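Local coordinates for protein kinase (Staphylococcus aureus subsp. aureus Mu50, PDB 3PY9) that is a membrane Ser/Thr kinase whose extracellular PASTA repeats probably bind muropeptides of the cell wall and so sense its state, at residues Leu139-Val144 with Ser192-Ser197; Glu147-Lys152 with Ile184-Lys189; Lys167-Glu172 with Thr198-Val203. All blocks are in the same frame, centred on the assembly; numbering follows the deposited sequence.

Interaction 1: Leu139-Val144 with Ser192-Ser197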
ATOM      1  N   LEU A 139       3.925   2.512 -11.719  1.00 28.62           N
ATOM      2  CA  LEU A 139       5.305   2.359 -12.164  1.00 28.97           C
ATOM      3  C   LEU A 139       6.120   1.630 -11.097  1.00 28.39           C
ATOM      4  O   LEU A 139       7.342   1.650 -11.144  1.00 28.52           O
ATOM      5  CB  LEU A 139       5.946   3.725 -12.459  1.00 28.91           C
ATOM      6  CG  LEU A 139       5.444   4.568 -13.634  1.00 28.63           C
ATOM      7  CD1 LEU A 139       5.987   5.963 -13.560  1.00 28.94           C
ATOM      8  CD2 LEU A 139       5.814   3.924 -14.968  1.00 30.21           C
ATOM      9  N   GLY A 140       5.430   0.997 -10.146  1.00 28.19           N
ATOM     10  CA  GLY A 140       6.069   0.462  -8.936  1.00 27.68           C
ATOM     11  C   GLY A 140       6.459   1.589  -8.002  1.00 27.89           C
ATOM     12  O   GLY A 140       6.158   2.763  -8.272  1.00 27.19           O
ATOM     13  N   ILE A 141       7.132   1.252  -6.893  1.00 27.94           N
ATOM     14  CA  ILE A 141       7.606   2.271  -5.967  1.00 27.74           C
ATOM     15  C   ILE A 141       8.790   3.021  -6.574  1.00 28.15           C
ATOM     16  O   ILE A 141       9.606   2.429  -7.278  1.00 28.13           O
ATOM     17  CB  ILE A 141       7.989   1.674  -4.592  1.00 28.17           C
ATOM     18  CG1 ILE A 141       6.729   1.124  -3.901  1.00 28.53           C
ATOM     19  CG2 ILE A 141       8.638   2.730  -3.731  1.00 25.88           C
ATOM     20  CD1 ILE A 141       6.982   0.302  -2.632  1.00 28.81           C
ATOM     21  N   LYS A 142       8.856   4.327  -6.320  1.00 27.86           N
ATOM     22  CA  LYS A 142       9.980   5.131  -6.735  1.00 28.05           C
ATOM     23  C   LYS A 142      11.275   4.486  -6.214  1.00 28.25           C
ATOM     24  O   LYS A 142      11.366   4.141  -5.020  1.00 27.60           O
ATOM     25  CB  LYS A 142       9.813   6.563  -6.210  1.00 27.80           C
ATOM     26  CG  LYS A 142      11.047   7.458  -6.326  1.00 27.99           C
ATOM     27  CD  LYS A 142      11.305   7.917  -7.754  1.00 28.83           C
ATOM     28  CE  LYS A 142      12.716   8.431  -7.882  1.00 33.60           C
ATOM     29  NZ  LYS A 142      12.975   9.214  -9.099  1.00 34.05           N
ATOM     30  N   GLN A 143      12.247   4.306  -7.120  1.00 28.39           N
ATOM     31  CA  GLN A 143      13.563   3.759  -6.772  1.00 28.36           C
ATOM     32  C   GLN A 143      14.466   4.924  -6.432  1.00 28.33           C
ATOM     33  O   GLN A 143      14.570   5.895  -7.184  1.00 28.31           O
ATOM     34  CB  GLN A 143      14.183   2.963  -7.918  1.00 28.56           C
ATOM     35  CG  GLN A 143      13.436   1.693  -8.322  1.00 29.50           C
ATOM     36  CD  GLN A 143      13.144   0.797  -7.170  1.00 32.94           C
ATOM     37  OE1 GLN A 143      12.015   0.779  -6.643  1.00 32.74           O
ATOM     38  NE2 GLN A 143      14.148   0.021  -6.757  1.00 31.70           N
ATOM     39  N   VAL A 144      15.070   4.844  -5.260  1.00 28.09           N
ATOM     40  CA  VAL A 144      15.998   5.860  -4.788  1.00 28.49           C
ATOM     41  C   VAL A 144      17.330   5.189  -4.534  1.00 28.48           C
ATOM     42  O   VAL A 144      17.373   4.100  -3.964  1.00 28.97           O
ATOM     43  CB  VAL A 144      15.500   6.507  -3.490  1.00 28.54           C
ATOM     44  CG1 VAL A 144      16.509   7.554  -2.982  1.00 28.60           C
ATOM     45  CG2 VAL A 144      14.132   7.156  -3.738  1.00 29.44           C
ATOM     46  N   SER A 192      20.126   1.288  -6.088  1.00 25.92           N
ATOM     47  CA  SER A 192      18.807   1.862  -5.882  1.00 24.70           C
ATOM     48  C   SER A 192      17.805   0.834  -5.359  1.00 24.10           C
ATOM     49  O   SER A 192      17.804  -0.300  -5.787  1.00 23.31           O
ATOM     50  CB  SER A 192      18.278   2.581  -7.133  1.00 25.46           C
ATOM     51  OG  SER A 192      18.249   1.738  -8.270  1.00 25.26           O
ATOM     52  N   VAL A 193      16.981   1.238  -4.399  1.00 23.71           N
ATOM     53  CA  VAL A 193      15.966   0.372  -3.788  1.00 24.50           C
ATOM     54  C   VAL A 193      14.702   1.225  -3.552  1.00 25.37           C
ATOM     55  O   VAL A 193      14.753   2.449  -3.673  1.00 25.19           O
ATOM     56  CB  VAL A 193      16.454  -0.192  -2.420  1.00 24.29           C
ATOM     57  CG1 VAL A 193      17.818  -0.934  -2.556  1.00 24.63           C
ATOM     58  CG2 VAL A 193      16.597   0.932  -1.425  1.00 23.13           C
ATOM     59  N   ASP A 194      13.583   0.585  -3.219  1.00 26.52           N
ATOM     60  CA  ASP A 194      12.313   1.285  -2.994  1.00 27.37           C
ATOM     61  C   ASP A 194      12.514   2.484  -2.081  1.00 28.11           C
ATOM     62  O   ASP A 194      13.125   2.363  -1.005  1.00 28.49           O
ATOM     63  CB  ASP A 194      11.286   0.366  -2.320  1.00 27.29           C
ATOM     64  CG  ASP A 194      10.894  -0.821  -3.168  1.00 27.84           C
ATOM     65  OD1 ASP A 194      11.160  -0.836  -4.383  1.00 28.84           O
ATOM     66  OD2 ASP A 194      10.299  -1.759  -2.610  1.00 29.66           O
ATOM     67  N   GLU A 195      11.997   3.628  -2.499  1.00 28.41           N
ATOM     68  CA  GLU A 195      11.842   4.798  -1.620  1.00 29.17           C
ATOM     69  C   GLU A 195      11.301   4.399  -0.249  1.00 29.21           C
ATOM     70  O   GLU A 195      10.365   3.608  -0.148  1.00 29.73           O
ATOM     71  CB  GLU A 195      10.904   5.809  -2.294  1.00 29.62           C
ATOM     72  CG  GLU A 195      10.550   7.052  -1.488  1.00 29.62           C
ATOM     73  CD  GLU A 195       9.701   7.979  -2.296  1.00 30.84           C
ATOM     74  OE1 GLU A 195       8.705   7.487  -2.883  1.00 30.56           O
ATOM     75  OE2 GLU A 195      10.038   9.187  -2.358  1.00 31.24           O
ATOM     76  N   GLY A 196      11.914   4.920   0.812  1.00 29.91           N
ATOM     77  CA  GLY A 196      11.392   4.701   2.165  1.00 29.79           C
ATOM     78  C   GLY A 196      11.858   3.419   2.816  1.00 29.99           C
ATOM     79  O   GLY A 196      11.451   3.095   3.926  1.00 31.05           O
ATOM     80  N   SER A 197      12.705   2.675   2.118  1.00 29.75           N
ATOM     81  CA  SER A 197      13.242   1.417   2.605  1.00 29.00           C
ATOM     82  C   SER A 197      14.069   1.646   3.871  1.00 28.61           C
ATOM     83  O   SER A 197      14.515   2.770   4.142  1.00 27.62           O
ATOM     84  CB  SER A 197      14.152   0.785   1.537  1.00 28.86           C
ATOM     85  OG  SER A 197      13.408   0.347   0.419  1.00 31.08           O
TER
HETATM   86  O   HOH W   1       7.056   5.920  -4.686  1.00 30.35           O
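With CG2 of I141 anti to the backbone N and CG1 beside it (chi1 -66°), the I141 side chain lies across D194 at about a right angle: CG2 meets D194 CB at 3.8 Å and CD1 reaches toward the carboxylate. V144 CG2, anti to its own carbonyl carbon, packs against CB of E195 at 3.8 Å. The side chains of V144 and V193 project from the same face of the ribbon, and both touch F166. This two-stranded antiparallel ribbon, 143-146 with 191-194, belongs to the third PASTA repeat, and the 139-142 part of the chain leads into it from strand 133-138. V144 and V193 form its hydrogen-bonded pair, V144 N to V193 O and V193 N to V144 O, each 2.9 Å. Two residues further along, E195 N donates to K142 O at 2.6 Å. The extended E195 side chain crosses that of K142 obliquely, OE1 3.6 Å from K142 CB, and takes a hydrogen bond from a water that in turn accepts from K142 N. At the far end a type II turn runs from D194 to S197; S197 N donates to D194 O, and S197 OG lies at a doubtful 2.5 Å from that oxygen. G196, inside the turn, has positive phi.

Interaction 2: Glu147-Lys152 with Ile184-Lys189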
ATOM      1  N   GLU A 147      23.188   5.687  -1.131  1.00 30.40           N
ATOM      2  CA  GLU A 147      24.597   6.035  -1.091  1.00 31.02           C
ATOM      3  C   GLU A 147      25.401   5.142  -0.133  1.00 31.45           C
ATOM      4  O   GLU A 147      25.016   4.931   1.030  1.00 31.29           O
ATOM      5  CB  GLU A 147      24.810   7.507  -0.752  1.00 30.85           C
ATOM      6  CG  GLU A 147      26.278   7.899  -0.955  1.00 32.20           C
ATOM      7  CD  GLU A 147      26.582   9.341  -0.639  1.00 33.89           C
ATOM      8  OE1 GLU A 147      25.649  10.111  -0.318  1.00 35.54           O
ATOM      9  OE2 GLU A 147      27.762   9.707  -0.749  1.00 33.15           O
ATOM     10  N   ASP A 148      26.513   4.617  -0.651  1.00 31.85           N
ATOM     11  CA  ASP A 148      27.390   3.725   0.101  1.00 32.11           C
ATOM     12  C   ASP A 148      28.277   4.563   0.992  1.00 32.50           C
ATOM     13  O   ASP A 148      29.135   5.307   0.514  1.00 32.66           O
ATOM     14  CB  ASP A 148      28.228   2.902  -0.869  1.00 32.24           C
ATOM     15  CG  ASP A 148      29.051   1.818  -0.192  1.00 31.25           C
ATOM     16  OD1 ASP A 148      29.226   1.827   1.057  1.00 29.77           O
ATOM     17  OD2 ASP A 148      29.539   0.948  -0.954  1.00 29.27           O
ATOM     18  N   PHE A 149      28.042   4.450   2.291  1.00 33.31           N
ATOM     19  CA  PHE A 149      28.769   5.214   3.293  1.00 34.19           C
ATOM     20  C   PHE A 149      29.726   4.334   4.126  1.00 35.28           C
ATOM     21  O   PHE A 149      30.152   4.739   5.219  1.00 34.92           O
ATOM     22  CB  PHE A 149      27.787   5.909   4.237  1.00 34.18           C
ATOM     23  CG  PHE A 149      27.190   7.205   3.694  1.00 34.60           C
ATOM     24  CD1 PHE A 149      27.971   8.356   3.569  1.00 34.93           C
ATOM     25  CD2 PHE A 149      25.834   7.275   3.362  1.00 33.51           C
ATOM     26  CE1 PHE A 149      27.411   9.563   3.107  1.00 36.58           C
ATOM     27  CE2 PHE A 149      25.268   8.463   2.896  1.00 34.74           C
ATOM     28  CZ  PHE A 149      26.055   9.610   2.761  1.00 35.17           C
ATOM     29  N   GLU A 150      30.057   3.138   3.637  1.00 36.00           N
ATOM     30  CA  GLU A 150      30.913   2.266   4.432  1.00 37.80           C
ATOM     31  C   GLU A 150      32.219   2.980   4.743  1.00 38.88           C
ATOM     32  O   GLU A 150      32.793   3.618   3.865  1.00 38.98           O
ATOM     33  CB  GLU A 150      31.101   0.890   3.791  1.00 37.45           C
ATOM     34  CG  GLU A 150      29.917  -0.035   4.111  1.00 37.70           C
ATOM     35  CD  GLU A 150      30.122  -1.496   3.721  1.00 37.77           C
ATOM     36  OE1 GLU A 150      31.066  -1.817   2.958  1.00 38.73           O
ATOM     37  OE2 GLU A 150      29.308  -2.326   4.171  1.00 35.47           O
ATOM     38  N   HIS A 151      32.638   2.914   6.006  1.00 40.33           N
ATOM     39  CA  HIS A 151      33.850   3.585   6.502  1.00 42.07           C
ATOM     40  C   HIS A 151      33.766   5.109   6.522  1.00 43.08           C
ATOM     41  O   HIS A 151      34.802   5.782   6.585  1.00 44.19           O
ATOM     42  CB  HIS A 151      35.125   3.165   5.738  1.00 42.02           C
ATOM     43  CG  HIS A 151      35.445   1.705   5.826  1.00 42.49           C
ATOM     44  ND1 HIS A 151      34.847   0.857   6.733  1.00 43.41           N
ATOM     45  CD2 HIS A 151      36.335   0.950   5.138  1.00 43.67           C
ATOM     46  CE1 HIS A 151      35.330  -0.363   6.577  1.00 42.78           C
ATOM     47  NE2 HIS A 151      36.239  -0.333   5.620  1.00 41.93           N
ATOM     48  N   LYS A 152      32.561   5.663   6.450  1.00 43.48           N
ATOM     49  CA  LYS A 152      32.393   7.110   6.601  1.00 43.92           C
ATOM     50  C   LYS A 152      31.628   7.392   7.894  1.00 43.83           C
ATOM     51  O   LYS A 152      31.320   6.465   8.646  1.00 44.09           O
ATOM     52  CB  LYS A 152      31.719   7.730   5.363  1.00 44.14           C
ATOM     53  CG  LYS A 152      32.527   7.580   4.070  1.00 44.94           C
ATOM     54  CD  LYS A 152      33.319   8.844   3.712  1.00 47.03           C
ATOM     55  CE  LYS A 152      34.634   8.461   3.026  1.00 49.09           C
ATOM     56  NZ  LYS A 152      35.395   9.588   2.412  1.00 50.09           N
ATOM     57  N   ILE A 184      30.965   0.536  10.179  1.00 38.48           N
ATOM     58  CA  ILE A 184      31.560  -0.766   9.913  1.00 38.24           C
ATOM     59  C   ILE A 184      30.937  -1.343   8.655  1.00 37.13           C
ATOM     60  O   ILE A 184      31.641  -1.718   7.744  1.00 36.97           O
ATOM     61  CB  ILE A 184      31.331  -1.793  11.073  1.00 38.14           C
ATOM     62  CG1 ILE A 184      31.551  -1.168  12.457  1.00 39.36           C
ATOM     63  CG2 ILE A 184      32.189  -3.054  10.866  1.00 39.40           C
ATOM     64  CD1 ILE A 184      32.922  -0.642  12.687  1.00 39.52           C
ATOM     65  N   SER A 185      29.608  -1.406   8.617  1.00 36.65           N
ATOM     66  CA  SER A 185      28.900  -2.042   7.506  1.00 35.74           C
ATOM     67  C   SER A 185      27.533  -1.424   7.231  1.00 34.86           C
ATOM     68  O   SER A 185      26.919  -0.823   8.122  1.00 33.80           O
ATOM     69  CB  SER A 185      28.738  -3.538   7.766  1.00 35.62           C
ATOM     70  OG  SER A 185      27.719  -3.759   8.721  1.00 36.43           O
ATOM     71  N   GLN A 186      27.063  -1.607   5.995  1.00 34.43           N
ATOM     72  CA  GLN A 186      25.796  -1.015   5.530  1.00 33.76           C
ATOM     73  C   GLN A 186      25.068  -1.930   4.577  1.00 33.31           C
ATOM     74  O   GLN A 186      25.661  -2.485   3.653  1.00 33.56           O
ATOM     75  CB  GLN A 186      26.036   0.318   4.821  1.00 34.13           C
ATOM     76  CG  GLN A 186      24.761   1.097   4.423  1.00 32.38           C
ATOM     77  CD  GLN A 186      25.098   2.350   3.620  1.00 34.14           C
ATOM     78  OE1 GLN A 186      26.161   2.961   3.828  1.00 33.58           O
ATOM     79  NE2 GLN A 186      24.207   2.735   2.685  1.00 31.42           N
ATOM     80  N   SER A 187      23.765  -2.046   4.791  1.00 32.44           N
ATOM     81  CA  SER A 187      22.920  -2.883   3.978  1.00 31.20           C
ATOM     82  C   SER A 187      21.518  -2.282   3.909  1.00 29.91           C
ATOM     83  O   SER A 187      20.905  -2.044   4.945  1.00 29.25           O
ATOM     84  CB  SER A 187      22.858  -4.277   4.605  1.00 31.33           C
ATOM     85  OG  SER A 187      22.109  -5.143   3.793  1.00 32.98           O
ATOM     86  N   PRO A 188      21.015  -2.028   2.684  1.00 28.89           N
ATOM     87  CA  PRO A 188      21.776  -2.091   1.416  1.00 28.29           C
ATOM     88  C   PRO A 188      22.654  -0.857   1.177  1.00 27.41           C
ATOM     89  O   PRO A 188      22.583   0.105   1.950  1.00 27.11           O
ATOM     90  CB  PRO A 188      20.673  -2.183   0.364  1.00 28.02           C
ATOM     91  CG  PRO A 188      19.565  -1.400   0.969  1.00 28.08           C
ATOM     92  CD  PRO A 188      19.595  -1.732   2.439  1.00 28.93           C
ATOM     93  N   LYS A 189      23.467  -0.891   0.119  1.00 26.25           N
ATOM     94  CA  LYS A 189      24.376   0.223  -0.242  1.00 25.81           C
ATOM     95  C   LYS A 189      24.725   0.075  -1.708  1.00 25.05           C
ATOM     96  O   LYS A 189      24.696  -1.054  -2.228  1.00 25.02           O
ATOM     97  CB  LYS A 189      25.689   0.162   0.590  1.00 25.98           C
ATOM     98  CG  LYS A 189      26.567  -1.072   0.225  1.00 24.97           C
ATOM     99  CD  LYS A 189      27.660  -1.369   1.248  1.00 26.04           C
ATOM    100  CE  LYS A 189      28.318  -2.718   0.918  1.00 27.63           C
ATOM    101  NZ  LYS A 189      29.314  -2.509  -0.147  1.00 30.17           N
TER
HETATM  102  O   HOH W   2      31.587  -0.569   0.675  1.00 29.15           O
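Q186, on the edge strand 183-187 of the PASTA repeat's mixed sheet, grips the loop 147-152 that leads from strand 143-146 to helix 154-162. CG of its extended side chain stands anti to the backbone N (chi1 -174°), and the amide beyond it hydrogen-bonds to two loop residues: NE2 donates to E147 O at 2.9 Å, with that oxygen in the amide plane, while OE1 accepts from F149 N at 2.8 Å. NE2 is shared with P188 O, which further fixes the rotation of the buried amide. A third bond across the contact runs from Q186 N to OE2 of E150, on the anti lone pair. Within the loop, D148 OD1 closes an Asx turn by accepting from E150 N, overlapping a type II turn from F149 to K152. D148, E150 and K189 form a salt-bridge network. K189 lies alongside D148, pointing the same way, and crosses E150 at about a right angle; NZ is 3.6 Å from D148 OD2 and, in a long salt bridge, equally far from E150 OE1. One water ties the three together, donating to D148 OD2 and to E150 OE1 at 2.7 Å while accepting from K189 NZ.

Interaction 3: Lys167-Glu172 with Thr198-Val203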
ATOM      1  N   LYS A 167      14.378   4.997   6.052  1.00 36.54           N
ATOM      2  CA  LYS A 167      14.439   4.654   7.463  1.00 38.59           C
ATOM      3  C   LYS A 167      15.840   4.074   7.770  1.00 39.32           C
ATOM      4  O   LYS A 167      16.333   3.213   7.046  1.00 39.95           O
ATOM      5  CB  LYS A 167      13.317   3.668   7.808  1.00 38.73           C
ATOM      6  CG  LYS A 167      11.904   4.230   7.544  1.00 40.71           C
ATOM      7  CD  LYS A 167      10.928   3.151   7.045  1.00 42.79           C
ATOM      8  CE  LYS A 167       9.570   3.736   6.602  1.00 43.54           C
ATOM      9  NZ  LYS A 167       9.580   4.466   5.287  1.00 43.18           N
ATOM     10  N   VAL A 168      16.485   4.576   8.820  1.00 40.42           N
ATOM     11  CA  VAL A 168      17.871   4.209   9.153  1.00 40.82           C
ATOM     12  C   VAL A 168      17.908   3.485  10.488  1.00 41.33           C
ATOM     13  O   VAL A 168      17.408   4.007  11.483  1.00 41.48           O
ATOM     14  CB  VAL A 168      18.778   5.455   9.253  1.00 40.66           C
ATOM     15  CG1 VAL A 168      20.064   5.131  10.016  1.00 40.55           C
ATOM     16  CG2 VAL A 168      19.094   6.038   7.871  1.00 40.44           C
ATOM     17  N   GLU A 169      18.498   2.291  10.510  1.00 41.66           N
ATOM     18  CA  GLU A 169      18.718   1.564  11.758  1.00 42.28           C
ATOM     19  C   GLU A 169      20.196   1.314  11.995  1.00 42.43           C
ATOM     20  O   GLU A 169      20.985   1.237  11.054  1.00 42.69           O
ATOM     21  CB  GLU A 169      17.983   0.232  11.752  1.00 42.39           C
ATOM     22  CG  GLU A 169      16.477   0.352  11.782  1.00 44.38           C
ATOM     23  CD  GLU A 169      15.793  -1.007  11.781  1.00 46.70           C
ATOM     24  OE1 GLU A 169      16.507  -2.031  11.556  1.00 47.55           O
ATOM     25  OE2 GLU A 169      14.550  -1.040  11.994  1.00 45.31           O
ATOM     26  N   SER A 170      20.570   1.185  13.262  1.00 42.78           N
ATOM     27  CA  SER A 170      21.955   0.919  13.615  1.00 43.75           C
ATOM     28  C   SER A 170      22.076   0.140  14.917  1.00 44.25           C
ATOM     29  O   SER A 170      21.299   0.351  15.850  1.00 44.35           O
ATOM     30  CB  SER A 170      22.751   2.222  13.710  1.00 43.13           C
ATOM     31  OG  SER A 170      22.385   2.920  14.888  1.00 44.87           O
ATOM     32  N   LYS A 171      23.029  -0.788  14.939  1.00 45.00           N
ATOM     33  CA  LYS A 171      23.562  -1.355  16.172  1.00 46.06           C
ATOM     34  C   LYS A 171      24.993  -0.834  16.257  1.00 46.22           C
ATOM     35  O   LYS A 171      25.516  -0.284  15.286  1.00 45.81           O
ATOM     36  CB  LYS A 171      23.608  -2.894  16.142  1.00 45.89           C
ATOM     37  CG  LYS A 171      22.319  -3.626  15.797  1.00 46.59           C
ATOM     38  CD  LYS A 171      22.585  -5.132  15.656  1.00 46.89           C
ATOM     39  CE  LYS A 171      21.620  -5.836  14.663  1.00 49.38           C
ATOM     40  NZ  LYS A 171      20.210  -6.105  15.155  1.00 49.94           N
ATOM     41  N   GLU A 172      25.620  -1.023  17.413  1.00 47.02           N
ATOM     42  CA  GLU A 172      27.012  -0.609  17.615  1.00 48.20           C
ATOM     43  C   GLU A 172      27.904  -1.798  17.935  1.00 47.73           C
ATOM     44  O   GLU A 172      27.461  -2.756  18.559  1.00 47.65           O
ATOM     45  CB  GLU A 172      27.108   0.456  18.711  1.00 48.15           C
ATOM     46  CG  GLU A 172      26.424   1.781  18.335  1.00 48.94           C
ATOM     47  CD  GLU A 172      26.785   2.927  19.270  1.00 49.98           C
ATOM     48  OE1 GLU A 172      26.768   2.734  20.514  1.00 51.14           O
ATOM     49  OE2 GLU A 172      27.077   4.034  18.751  1.00 53.67           O
ATOM     50  N   THR A 198      14.284   0.571   4.624  1.00 28.55           N
ATOM     51  CA  THR A 198      15.132   0.623   5.834  1.00 29.16           C
ATOM     52  C   THR A 198      16.583   0.281   5.472  1.00 28.98           C
ATOM     53  O   THR A 198      16.845  -0.786   4.922  1.00 28.58           O
ATOM     54  CB  THR A 198      14.657  -0.382   6.879  1.00 29.27           C
ATOM     55  OG1 THR A 198      13.278  -0.134   7.183  1.00 29.29           O
ATOM     56  CG2 THR A 198      15.531  -0.292   8.177  1.00 30.36           C
ATOM     57  N   ILE A 199      17.500   1.199   5.772  1.00 29.48           N
ATOM     58  CA  ILE A 199      18.951   0.956   5.638  1.00 29.80           C
ATOM     59  C   ILE A 199      19.549   0.621   7.009  1.00 30.77           C
ATOM     60  O   ILE A 199      19.352   1.376   7.973  1.00 30.41           O
ATOM     61  CB  ILE A 199      19.679   2.172   5.011  1.00 29.74           C
ATOM     62  CG1 ILE A 199      18.839   2.795   3.862  1.00 27.91           C
ATOM     63  CG2 ILE A 199      21.081   1.785   4.524  1.00 29.17           C
ATOM     64  CD1 ILE A 199      18.446   1.816   2.719  1.00 22.68           C
ATOM     65  N   SER A 200      20.249  -0.519   7.085  1.00 31.51           N
ATOM     66  CA  SER A 200      20.829  -1.028   8.346  1.00 32.49           C
ATOM     67  C   SER A 200      22.346  -0.810   8.435  1.00 32.49           C
ATOM     68  O   SER A 200      23.087  -1.119   7.502  1.00 32.69           O
ATOM     69  CB  SER A 200      20.511  -2.516   8.529  1.00 32.28           C
ATOM     70  OG  SER A 200      19.112  -2.753   8.482  1.00 34.03           O
ATOM     71  N   PHE A 201      22.785  -0.288   9.574  1.00 33.04           N
ATOM     72  CA  PHE A 201      24.174   0.124   9.785  1.00 33.63           C
ATOM     73  C   PHE A 201      24.789  -0.580  10.981  1.00 34.26           C
ATOM     74  O   PHE A 201      24.144  -0.743  12.014  1.00 33.76           O
ATOM     75  CB  PHE A 201      24.238   1.631  10.048  1.00 33.53           C
ATOM     76  CG  PHE A 201      24.092   2.465   8.819  1.00 33.25           C
ATOM     77  CD1 PHE A 201      25.205   2.807   8.072  1.00 32.97           C
ATOM     78  CD2 PHE A 201      22.842   2.922   8.420  1.00 33.80           C
ATOM     79  CE1 PHE A 201      25.086   3.595   6.939  1.00 35.52           C
ATOM     80  CE2 PHE A 201      22.703   3.709   7.266  1.00 34.91           C
ATOM     81  CZ  PHE A 201      23.813   4.037   6.526  1.00 34.37           C
ATOM     82  N   VAL A 202      26.035  -1.008  10.828  1.00 35.53           N
ATOM     83  CA  VAL A 202      26.837  -1.398  11.982  1.00 36.31           C
ATOM     84  C   VAL A 202      27.886  -0.319  12.152  1.00 37.28           C
ATOM     85  O   VAL A 202      28.638  -0.012  11.218  1.00 36.50           O
ATOM     86  CB  VAL A 202      27.430  -2.815  11.855  1.00 36.89           C
ATOM     87  CG1 VAL A 202      28.321  -3.141  13.067  1.00 36.90           C
ATOM     88  CG2 VAL A 202      26.296  -3.848  11.702  1.00 35.18           C
ATOM     89  N   VAL A 203      27.888   0.266  13.352  1.00 38.69           N
ATOM     90  CA  VAL A 203      28.601   1.504  13.652  1.00 40.50           C
ATOM     91  C   VAL A 203      29.669   1.273  14.730  1.00 41.65           C
ATOM     92  O   VAL A 203      29.486   0.469  15.659  1.00 41.29           O
ATOM     93  CB  VAL A 203      27.612   2.622  14.077  1.00 40.75           C
ATOM     94  CG1 VAL A 203      28.336   3.934  14.351  1.00 40.35           C
ATOM     95  CG2 VAL A 203      26.534   2.820  12.993  1.00 41.56           C
TER
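Strands 167-173 and 198-204 form the parallel pair of the three-stranded mixed sheet in the third PASTA repeat, the sheet on which helix 154-162 packs. K167 pairs with T198, and the register then runs without a break to E172 with V203, the axes 4.5 Å apart and inclined by 22°. Five backbone hydrogen bonds join them, alternating in direction as parallel strands require. I199 N donates to K167 O at 2.7 Å, E169 N to I199 O and F201 N to E169 O; K171 N to F201 O and V203 N to K171 O complete the ladder and are longer, both 3.1 Å. CA-H...O contacts, such as T198 CA to K167 O, fill in between the bonds.

One face is mostly apolar, the other mostly polar. V168, I199, S170, F201, E172 and V203 lie on the first, where F154 meets V168, S170 and V203 and stands edge-to-face with the F201 ring. V168 CG1 approaches that ring obliquely, 3.9 Å from CD2. S170 CB reaches V203 CG2 at the same distance. On the other face are K167, T198, E169, S200, K171 and V202. The E169 chain, extended beyond CG, crosses T198 obliquely and brings CD to 3.7 Å from T198 CG2. K167 crosses T198 at about a right angle, its CB near OG1, and its NZ is hydrogen-bonded to G196 O. Backbone bonds of S200 and V202 to S187 and S185 continue the sheet to strand 183-187. In the plane of the F201 ring, at its edge, sits E169 O, 3.6 Å from CD2, the same oxygen that accepts from F201 N.

Interactions 2 and 3 lie in the third PASTA repeat; interaction 1 sits at its start, where L139 and G140 bond to V105 and N107. Along the chain the first segments come in the order 139-144, 147-152, 167-172, and their partners in the order 184-189, 192-197, 198-203, so interaction 2 falls within the span of interaction 1, while interaction 3 alternates with both. Interactions 2 and 3 have centres 9 Å apart and share the mixed sheet, with 198-204 its central strand. Interaction 1 lies 18 Å from either, joined to interaction 3 through S197 and K167 and to interaction 2 through V193 and P188. This layout is consistent with repeats strung along an extended extracellular region.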